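Amidohydrolase (Xanthomonas campestris pv. campestris, PDB 4DZH) is a zinc-binding amidohydrolase with a TIM-barrel fold that probably deaminates adenosine-type substrates such as 5'-methylthioadenosine. Local coordinates at residues I125-R130 / R424-M429. Sequence-based numbering, arbitrary orientation.
Sequences IAEMLR and RELIDM
Apolar packing with a polar clasp at one end joins Leu426 and Met429, from the last strand, 425-426, and the turn after it, to Ala126 and Leu129 on helix 114-130 of the TIM-barrel domain. It illustrates how a late piece of chain, paired antiparallel with strand 418-422, packs on the flank of a barrel helix. Leu426 carries most of the packing: its CB points at the helix and its two methyls part, CD1 lying 3.6 Å from Ala126 CB while CD2 rests 3.7 Å from Leu129 CB. The aliphatic part of Arg130 crosses it at about a right angle, its CD 3.8 Å from the same Leu426 CD1. Met429 continues the apolar seam toward Ile125; the bend at its last torsion (chi3 75°) swings CE to 4.1 Å from Ala126 CB, and SD lies equally far from Ile125 CG2.

At the Arg130 end of the contact, Arg424, in the conformer described here, one of two, folds back through bends at chi2 and chi3 and sends NH1 to Arg130 O (2.8 Å, N-H...O 152°). The oxygen lies almost in the guanidinium plane, and the donor meets a carbonyl lone pair. NH1 is shared with Val410 O. In the same conformer Arg424 NH2 sits above one face of the Arg130 guanidinium, 4.3 Å from Arg130 NH2, while a water in its plane bridges Arg130 NH1 to Arg424 O. Glu390 of the second subunit forms a salt bridge with Arg130 NE, which probably offsets the closeness of the two positive charges. The chemistry thus implies an apolar patch bordered by a polar cluster, where Arg424 grips the Arg130 carbonyl while the Arg130 side chain reaches the second subunit.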
loop_
_atom_site.group_PDB
_atom_site.type_symbol
_atom_site.label_atom_id
_atom_site.label_comp_id
_atom_site.label_asym_id
_atom_site.label_seq_id
_atom_site.Cartn_x
_atom_site.Cartn_y
_atom_site.Cartn_z
ATOM N N ILE A 125 -14.164 -9.726 9.485
ATOM C CA ILE A 125 -13.836 -9.426 10.870
ATOM C C ILE A 125 -12.423 -9.950 11.207
ATOM O O ILE A 125 -11.597 -9.239 11.784
ATOM C CB ILE A 125 -14.890 -10.019 11.812
ATOM C CG1 ILE A 125 -16.206 -9.257 11.698
ATOM C CG2 ILE A 125 -14.331 -10.063 13.260
ATOM C CD1 ILE A 125 -17.367 -9.973 12.407
ATOM N N ALA A 126 -12.097 -11.167 10.763
ATOM C CA ALA A 126 -10.737 -11.682 10.966
ATOM C C ALA A 126 -9.682 -10.779 10.276
ATOM O O ALA A 126 -8.644 -10.449 10.864
ATOM C CB ALA A 126 -10.662 -13.133 10.465
ATOM N N GLU A 127 -9.935 -10.419 9.014
ATOM C CA GLU A 127 -8.992 -9.584 8.289
ATOM C C GLU A 127 -8.832 -8.205 8.930
ATOM O O GLU A 127 -7.704 -7.670 9.031
ATOM C CB GLU A 127 -9.398 -9.444 6.812
ATOM C CG GLU A 127 -8.394 -8.561 6.046
ATOM C CD GLU A 127 -8.642 -8.490 4.564
ATOM O OE1 GLU A 127 -9.511 -9.200 4.040
ATOM O OE2 GLU A 127 -7.927 -7.673 3.935
ATOM N N MET A 128 -9.950 -7.667 9.427
ATOM C CA MET A 128 -9.931 -6.332 10.023
ATOM C C MET A 128 -9.160 -6.358 11.319
ATOM O O MET A 128 -8.274 -5.555 11.506
ATOM C CB MET A 128 -11.329 -5.777 10.219
ATOM C CG MET A 128 -11.970 -5.438 8.882
ATOM S SD MET A 128 -13.562 -4.595 9.090
ATOM C CE MET A 128 -14.532 -5.909 9.894
ATOM N N LEU A 129 -9.436 -7.349 12.161
ATOM C CA LEU A 129 -8.736 -7.435 13.461
ATOM C C LEU A 129 -7.227 -7.618 13.276
ATOM O O LEU A 129 -6.422 -6.969 13.932
ATOM C CB LEU A 129 -9.272 -8.569 14.343
ATOM C CG LEU A 129 -10.704 -8.348 14.815
ATOM C CD1 LEU A 129 -11.308 -9.614 15.422
ATOM C CD2 LEU A 129 -10.734 -7.171 15.818
ATOM N N ARG A 130 -6.855 -8.456 12.309
ATOM C CA ARG A 130 -5.438 -8.766 12.074
ATOM C C ARG A 130 -4.672 -7.515 11.589
ATOM O O ARG A 130 -3.441 -7.409 11.720
ATOM C CB ARG A 130 -5.307 -9.945 11.112
ATOM C CG ARG A 130 -5.532 -11.325 11.819
ATOM C CD ARG A 130 -5.921 -12.411 10.858
ATOM N NE ARG A 130 -4.923 -12.642 9.809
ATOM C CZ ARG A 130 -3.965 -13.566 9.851
ATOM N NH1 ARG A 130 -3.804 -14.357 10.917
ATOM N NH2 ARG A 130 -3.158 -13.705 8.799
ATOM N N ARG A 424 -0.843 -11.651 17.641
ATOM C CA ARG A 424 -1.259 -12.035 16.288
ATOM C C ARG A 424 -2.232 -13.194 16.232
ATOM O O ARG A 424 -2.604 -13.620 15.130
ATOM C CB ARG A 424 -0.046 -12.369 15.412
ATOM C CG ARG A 424 0.955 -11.248 15.273
ATOM C CD ARG A 424 0.530 -10.201 14.229
ATOM N NE ARG A 424 0.209 -10.713 12.894
ATOM C CZ ARG A 424 -0.698 -10.127 12.113
ATOM N NH1 ARG A 424 -1.324 -9.032 12.552
ATOM N NH2 ARG A 424 -0.974 -10.622 10.906
ATOM N N GLU A 425 -2.628 -13.724 17.391
ATOM C CA GLU A 425 -3.590 -14.833 17.407
ATOM C C GLU A 425 -5.018 -14.304 17.570
ATOM O O GLU A 425 -5.292 -13.568 18.522
ATOM C CB GLU A 425 -3.249 -15.884 18.492
ATOM C CG GLU A 425 -4.148 -17.153 18.386
ATOM C CD GLU A 425 -3.806 -18.263 19.395
ATOM O OE1 GLU A 425 -2.830 -18.088 20.161
ATOM O OE2 GLU A 425 -4.524 -19.300 19.415
ATOM N N LEU A 426 -5.945 -14.740 16.715
ATOM C CA LEU A 426 -7.350 -14.364 16.842
ATOM C C LEU A 426 -8.052 -15.206 17.906
ATOM O O LEU A 426 -7.983 -16.427 17.874
ATOM C CB LEU A 426 -8.076 -14.546 15.513
ATOM C CG LEU A 426 -7.877 -13.457 14.454
ATOM C CD1 LEU A 426 -8.519 -13.973 13.209
ATOM C CD2 LEU A 426 -8.550 -12.158 14.957
ATOM N N ILE A 427 -8.759 -14.544 18.811
ATOM C CA ILE A 427 -9.513 -15.196 19.882
ATOM C C ILE A 427 -10.892 -15.610 19.423
ATOM O O ILE A 427 -11.637 -14.829 18.805
ATOM C CB ILE A 427 -9.645 -14.236 21.070
ATOM C CG1 ILE A 427 -8.257 -13.798 21.559
ATOM C CG2 ILE A 427 -10.400 -14.896 22.224
ATOM C CD1 ILE A 427 -7.264 -14.960 21.769
ATOM N N ASP A 428 -11.233 -16.840 19.714
ATOM C CA ASP A 428 -12.518 -17.390 19.312
ATOM C C ASP A 428 -12.745 -17.335 17.808
ATOM O O ASP A 428 -13.915 -17.304 17.369
ATOM C CB ASP A 428 -13.683 -16.690 20.040
ATOM C CG ASP A 428 -13.658 -16.908 21.560
ATOM O OD1 ASP A 428 -13.159 -17.973 22.037
ATOM O OD2 ASP A 428 -14.164 -16.015 22.280
ATOM N N MET A 429 -11.659 -17.289 17.012
ATOM C CA MET A 429 -11.797 -17.479 15.592
ATOM C C MET A 429 -10.768 -18.522 15.208
ATOM O O MET A 429 -9.706 -18.603 15.804
ATOM C CB MET A 429 -11.586 -16.164 14.802
ATOM C CG MET A 429 -12.395 -15.000 15.371
ATOM S SD MET A 429 -12.484 -13.633 14.202
ATOM C CE MET A 429 -13.654 -14.218 13.013
HETATM O O HOH W 1 -4.613 -14.340 13.467
#